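Local coordinates for inositol dehydrogenase (Lactobacillus casei, PDB 4MKX), which probably oxidises scyllo-inositol with NAD as cofactor, as a sugar alcohol dehydrogenase of the Gfo/Idh/MocA family with a Rossmann-fold nucleotide-binding domain, at residues Ile120-Thr123 with Gln124-Ala128; Val87-Ser90 with Gly91-Leu94; Glu70-Asp73 with Asp74-Gln77. All coordinates share one frame; numbering follows the deposited sequence.

How the contacts relate
From the N terminus, contact 3 comes first: Glu70-Asp73 with Asp74-Gln77 turns the chain out of strand 67-69 into helix 72-78. Contact 2 follows, Val87-Ser90 with Gly91-Leu94, closing the turn between strand 83-86 and helix 93-102. Contact 1, Ile120-Thr123 with Gln124-Ala128, lies within helix 117-128, between strands 106-109 and 135-137. All three are local and run in series, with none crossing or enclosing another. Contacts 1 and 2 touch through Leu94, which packs on Ile120 and Thr123; contact 3 touches neither, its nearest atoms lying about 7 Å from contact 2. Helix 93-102 links them, since Phe72 and Thr123 both pack on it within the Rossmann domain.

Contact 1: residues Ile120-Thr123 with Gln124-Ala128; sequences IEHT and QQVIA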
# COMPACT_ATOMS: atom_id res chain seq x y z
N ILE A 120 -16.44 42.02 0.48
CA ILE A 120 -16.21 41.16 -0.68
C ILE A 120 -17.14 41.51 -1.86
O ILE A 120 -16.70 41.54 -3.01
CB ILE A 120 -16.32 39.66 -0.32
CG1 ILE A 120 -15.23 39.27 0.67
CG2 ILE A 120 -16.22 38.81 -1.57
CD1 ILE A 120 -15.38 37.83 1.23
N GLU A 121 -18.40 41.80 -1.57
CA GLU A 121 -19.33 42.15 -2.65
C GLU A 121 -18.95 43.47 -3.32
O GLU A 121 -19.15 43.64 -4.52
CB GLU A 121 -20.78 42.15 -2.14
CG GLU A 121 -21.19 40.79 -1.58
CD GLU A 121 -22.69 40.61 -1.48
OE1 GLU A 121 -23.44 41.56 -1.79
OE2 GLU A 121 -23.12 39.50 -1.09
N HIS A 122 -18.37 44.39 -2.55
CA HIS A 122 -17.88 45.65 -3.11
C HIS A 122 -16.76 45.35 -4.10
O HIS A 122 -16.71 45.93 -5.19
CB HIS A 122 -17.35 46.56 -1.99
CG HIS A 122 -16.88 47.89 -2.47
ND1 HIS A 122 -15.58 48.12 -2.89
CD2 HIS A 122 -17.52 49.09 -2.57
CE1 HIS A 122 -15.45 49.39 -3.24
NE2 HIS A 122 -16.61 50.00 -3.05
N THR A 123 -15.89 44.42 -3.74
CA THR A 123 -14.80 44.03 -4.63
C THR A 123 -15.29 43.29 -5.87
O THR A 123 -14.77 43.49 -6.97
CB THR A 123 -13.74 43.20 -3.88
OG1 THR A 123 -13.19 44.01 -2.84
CG2 THR A 123 -12.62 42.76 -4.83
N GLN A 124 -16.30 42.44 -5.71
CA GLN A 124 -16.92 41.79 -6.86
C GLN A 124 -17.38 42.81 -7.89
O GLN A 124 -17.25 42.58 -9.09
CB GLN A 124 -18.09 40.93 -6.42
CG GLN A 124 -17.68 39.62 -5.80
CD GLN A 124 -18.87 38.79 -5.39
OE1 GLN A 124 -19.51 39.09 -4.39
NE2 GLN A 124 -19.18 37.76 -6.17
N GLN A 125 -17.94 43.92 -7.42
CA GLN A 125 -18.38 44.98 -8.32
C GLN A 125 -17.19 45.59 -9.08
O GLN A 125 -17.25 45.76 -10.30
CB GLN A 125 -19.14 46.05 -7.55
CG GLN A 125 -19.45 47.31 -8.35
CD GLN A 125 -20.44 47.08 -9.47
OE1 GLN A 125 -21.04 46.02 -9.59
NE2 GLN A 125 -20.64 48.10 -10.30
N VAL A 126 -16.11 45.90 -8.36
CA VAL A 126 -14.91 46.45 -8.98
C VAL A 126 -14.36 45.48 -10.03
O VAL A 126 -14.01 45.87 -11.14
CB VAL A 126 -13.82 46.80 -7.94
CG1 VAL A 126 -12.57 47.32 -8.63
CG2 VAL A 126 -14.32 47.84 -6.96
N ILE A 127 -14.31 44.19 -9.68
CA ILE A 127 -13.87 43.17 -10.62
C ILE A 127 -14.73 43.15 -11.89
O ILE A 127 -14.21 43.06 -13.00
CB ILE A 127 -13.86 41.76 -9.97
CG1 ILE A 127 -12.80 41.70 -8.86
CG2 ILE A 127 -13.62 40.69 -11.01
CD1 ILE A 127 -12.89 40.42 -8.01
N ALA A 128 -16.05 43.26 -11.72
CA ALA A 128 -16.96 43.24 -12.86
C ALA A 128 -16.76 44.45 -13.77
O ALA A 128 -17.05 44.40 -14.97
CB ALA A 128 -18.40 43.17 -12.37
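The imidazole of His122 approaches Val126 one turn on obliquely, with His122 CE1 4.2 Å from Val126 CG2. CG of His122 stands anti to the backbone N (chi1 -178°), beside the carbonyl carbon, which slants the ring along the helix toward Val126; its ND1 is hydrogen-bonded to Glu98 of helix 93-102. The amide of Gln124 is turned 70° from the Glu121 carboxylate and meets that residue through its carbon atoms instead: Gln124 OE1 lies against Glu121, three residues earlier, 3.5 Å from Glu121 CA and 3.7 Å from Glu121 CG. The extended Gln124 chain lays its CG against Ile120 O, while its NE2 bonds Glu329.

Thr123 and Ile127, also four residues apart, meet by methyl groups, Thr123 CG2 to Ile127 CD1 at 4.0 Å. Beneath them runs the regular i to i+4 ladder of an alpha-helix, in which Ile127 N bonds Thr123 O at 2.8 Å and nearly straight (170°), and Gln124 N bonds Ile120 O at 2.9 Å.

This helix is the crossover of the beta-alpha-beta unit between strands 106-109 and 135-137. Because Glu98 OE2 accepts from both His122 ND1 and Thr123 OG1, that carboxylate is held by two residues of one turn, which would probably stabilise its negative charge where helices 93-102 and 117-128 meet.

Contact 2: residues Val87-Ser90 with Gly91-Leu94; sequences VSPS and GFHL
Hydrogen bonding from a side chain to the backbone ties His93 back to Ser88: His93 NE2 donates to Ser88 O at 2.7 Å. The bond is short but bent, with an N-H...O angle of 145°. The carbonyl oxygen lies at the edge of the imidazole, slightly out of its plane, while the donor stands above the carbonyl plane, 40° out of it. With His93 ND1 bonded to Pro112 O, the two ring nitrogens hold the imidazole between two loop carbonyls and fix its rotation. Since carbonyl oxygens can only accept, the ring is probably protonated, an imidazolium. Ser88 OG, held between its own backbone N and carbonyl carbon, comes within 3.4 Å of His93 CD2, and its hydrogen bond is to Gln96 of helix 93-102.

Two i to i+3 backbone bonds close the turn. Phe92 N bonds Pro89 O at 3.0 Å, nearly straight, whereas the bond from His93 N to Ser90 O is weak. Ser90 O also accepts from a water, which in turn accepts from Leu94 N, so a water bridges Ser90 O and Leu94 N at the entry to the helix.

These bonds form where the chain leaves strand 83-86 and enters helix 93-102, a strand-to-helix connection of the Rossmann fold. Ser88 lies near the glycine-rich segment that probably belongs to the nucleotide-binding loop, without touching it.

CH-pi contact secures one face of the His93 ring: Ser90 CA sits 3.8 Å from its centroid and only 8° off the normal, practically over the centre.

Apolar packing joins Pro89 to Phe92. The pyrrolidine approaches the edge of the phenyl ring, with Pro89 CB in the ring plane and 3.9 Å from Phe92 CD2.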
# COMPACT_ATOMS: atom_id res chain seq x y z
N VAL A 87 0.10 38.47 -2.01
CA VAL A 87 0.39 37.43 -1.04
C VAL A 87 0.56 38.05 0.36
O VAL A 87 1.31 37.56 1.20
CB VAL A 87 1.63 36.58 -1.45
CG1 VAL A 87 1.55 35.19 -0.84
CG2 VAL A 87 1.71 36.46 -2.97
N SER A 88 -0.15 39.16 0.57
CA SER A 88 -0.19 39.87 1.85
C SER A 88 -1.12 39.16 2.82
O SER A 88 -1.83 38.23 2.42
CB SER A 88 -0.70 41.28 1.60
OG SER A 88 -1.87 41.26 0.81
N PRO A 89 -1.13 39.58 4.09
CA PRO A 89 -2.12 38.98 5.00
C PRO A 89 -3.55 39.21 4.51
O PRO A 89 -3.81 40.19 3.81
CB PRO A 89 -1.88 39.72 6.31
CG PRO A 89 -0.43 40.12 6.25
CD PRO A 89 -0.17 40.44 4.81
N SER A 90 -4.46 38.31 4.88
CA SER A 90 -5.80 38.27 4.29
C SER A 90 -6.58 39.56 4.45
O SER A 90 -7.44 39.87 3.62
CB SER A 90 -6.60 37.15 4.95
OG SER A 90 -6.50 37.27 6.36
N GLY A 91 -6.28 40.32 5.50
CA GLY A 91 -6.99 41.56 5.75
C GLY A 91 -6.74 42.64 4.70
O GLY A 91 -7.49 43.61 4.63
N PHE A 92 -5.72 42.45 3.87
CA PHE A 92 -5.33 43.46 2.88
C PHE A 92 -5.72 43.09 1.46
O PHE A 92 -5.60 43.91 0.55
CB PHE A 92 -3.81 43.69 2.92
CG PHE A 92 -3.31 44.22 4.23
CD1 PHE A 92 -3.36 45.58 4.50
CD2 PHE A 92 -2.80 43.36 5.18
CE1 PHE A 92 -2.90 46.07 5.71
CE2 PHE A 92 -2.34 43.85 6.39
CZ PHE A 92 -2.39 45.21 6.66
N HIS A 93 -6.16 41.85 1.26
CA HIS A 93 -6.44 41.36 -0.09
C HIS A 93 -7.42 42.23 -0.87
O HIS A 93 -7.12 42.63 -1.99
CB HIS A 93 -6.92 39.91 -0.08
CG HIS A 93 -5.85 38.94 0.30
ND1 HIS A 93 -6.05 37.57 0.30
CD2 HIS A 93 -4.58 39.13 0.72
CE1 HIS A 93 -4.94 36.97 0.70
NE2 HIS A 93 -4.03 37.89 0.96
N LEU A 94 -8.58 42.53 -0.30
CA LEU A 94 -9.60 43.28 -1.02
C LEU A 94 -9.14 44.66 -1.47
O LEU A 94 -9.35 45.04 -2.62
CB LEU A 94 -10.89 43.40 -0.19
CG LEU A 94 -11.54 42.06 0.15
CD1 LEU A 94 -12.76 42.29 1.01
CD2 LEU A 94 -11.94 41.35 -1.12
O HOH W 1 -9.21 41.74 2.73

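Contact 3: residues Glu70-Asp73 with Asp74-Gln77; sequences EDFD and DMVQ
Asp71 caps the helix that follows it: its OD2 accepts from Asp74 N at 2.8 Å. The donor meets OD2 on the anti side, 16° out of the carboxylate plane, and the N-H...O angle of 142° shows a bent bond. CG of Asp71 lies anti to the backbone N, a setting that carries the carboxylate over the start of the first turn. Asp71 O in turn accepts from Met75 N.

The second first-shell group is the Phe72 ring. Val76 CG2 lies over one face, 3.7 Å from the centroid and displaced toward the rim, in a CH-pi contact. Met75 comes obliquely, its CE 3.8 Å from Phe72 CE1; a bend at chi3 (67°) brings this methyl back to the ring. An alanine in place of Phe72 would probably open a gap beside the Val76 and Met75 methyls and leave the Met75 end freer to turn.

Asp71 is thus the N-cap of helix 72-78, which follows strand 67-69, the edge strand of the parallel Rossmann sheet in this chain. The negative cap faces the positive end of the helix dipole, probably a favourable pairing.

Further out, water holds the preceding loop to the turn: one molecule accepts from Glu70 N and donates to Asp74 OD2 at 2.9 Å, while Asp74 OD1 bonds His78. Gln77 sets its CG beside the backbone of the preceding turn, 3.1 Å from Asp73 O, which accepts from Gln77 N. Asp73 OD1 reaches Ser99 of helix 93-102, the same helix whose Gln96 and Ser99 pack on Phe72, while Met75 runs over Ala47 and Thr49 of strand 43-49.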
# COMPACT_ATOMS: atom_id res chain seq x y z
N GLU A 70 7.81 50.38 -0.52
CA GLU A 70 7.35 50.22 0.85
C GLU A 70 5.83 50.28 0.90
O GLU A 70 5.21 49.90 1.89
CB GLU A 70 7.94 51.31 1.75
CG GLU A 70 9.44 51.19 2.01
CD GLU A 70 10.29 51.67 0.85
OE1 GLU A 70 9.87 52.61 0.13
OE2 GLU A 70 11.40 51.11 0.66
N ASP A 71 5.23 50.76 -0.19
CA ASP A 71 3.79 50.98 -0.25
C ASP A 71 3.19 50.33 -1.49
O ASP A 71 3.69 50.53 -2.59
CB ASP A 71 3.49 52.49 -0.26
CG ASP A 71 2.01 52.78 -0.38
OD1 ASP A 71 1.32 52.70 0.66
OD2 ASP A 71 1.53 53.06 -1.50
N PHE A 72 2.11 49.56 -1.32
CA PHE A 72 1.50 48.85 -2.44
C PHE A 72 0.97 49.77 -3.54
O PHE A 72 1.16 49.51 -4.73
CB PHE A 72 0.39 47.91 -1.97
CG PHE A 72 -0.26 47.13 -3.08
CD1 PHE A 72 0.32 45.95 -3.54
CD2 PHE A 72 -1.44 47.56 -3.66
CE1 PHE A 72 -0.27 45.23 -4.56
CE2 PHE A 72 -2.03 46.85 -4.69
CZ PHE A 72 -1.45 45.67 -5.13
N ASP A 73 0.31 50.86 -3.15
CA ASP A 73 -0.23 51.76 -4.15
C ASP A 73 0.88 52.44 -4.93
O ASP A 73 0.72 52.73 -6.10
CB ASP A 73 -1.15 52.80 -3.51
CG ASP A 73 -2.34 52.17 -2.83
OD1 ASP A 73 -3.27 51.76 -3.56
OD2 ASP A 73 -2.34 52.06 -1.59
N ASP A 74 2.01 52.67 -4.26
CA ASP A 74 3.16 53.27 -4.91
C ASP A 74 3.65 52.31 -5.99
O ASP A 74 3.95 52.73 -7.11
CB ASP A 74 4.27 53.54 -3.89
CG ASP A 74 5.42 54.33 -4.48
OD1 ASP A 74 5.26 54.89 -5.59
OD2 ASP A 74 6.49 54.38 -3.84
N MET A 75 3.70 51.02 -5.68
CA MET A 75 4.14 50.04 -6.67
C MET A 75 3.23 49.98 -7.88
O MET A 75 3.69 50.00 -9.03
CB MET A 75 4.25 48.63 -6.06
CG MET A 75 4.65 47.58 -7.10
SD MET A 75 4.89 45.92 -6.43
CE MET A 75 3.23 45.50 -5.92
N VAL A 76 1.93 49.88 -7.64
CA VAL A 76 0.99 49.71 -8.74
C VAL A 76 0.88 50.97 -9.64
O VAL A 76 0.59 50.88 -10.84
CB VAL A 76 -0.37 49.26 -8.19
CG1 VAL A 76 -1.31 48.95 -9.31
CG2 VAL A 76 -0.17 48.00 -7.36
N GLN A 77 1.14 52.13 -9.05
CA GLN A 77 1.08 53.37 -9.82
C GLN A 77 2.34 53.59 -10.65
O GLN A 77 2.27 54.15 -11.75
CB GLN A 77 0.87 54.57 -8.90
CG GLN A 77 -0.49 54.64 -8.27
CD GLN A 77 -0.61 55.80 -7.30
OE1 GLN A 77 -0.34 56.95 -7.67
NE2 GLN A 77 -0.99 55.51 -6.07
O HOH W 2 7.08 52.92 -1.45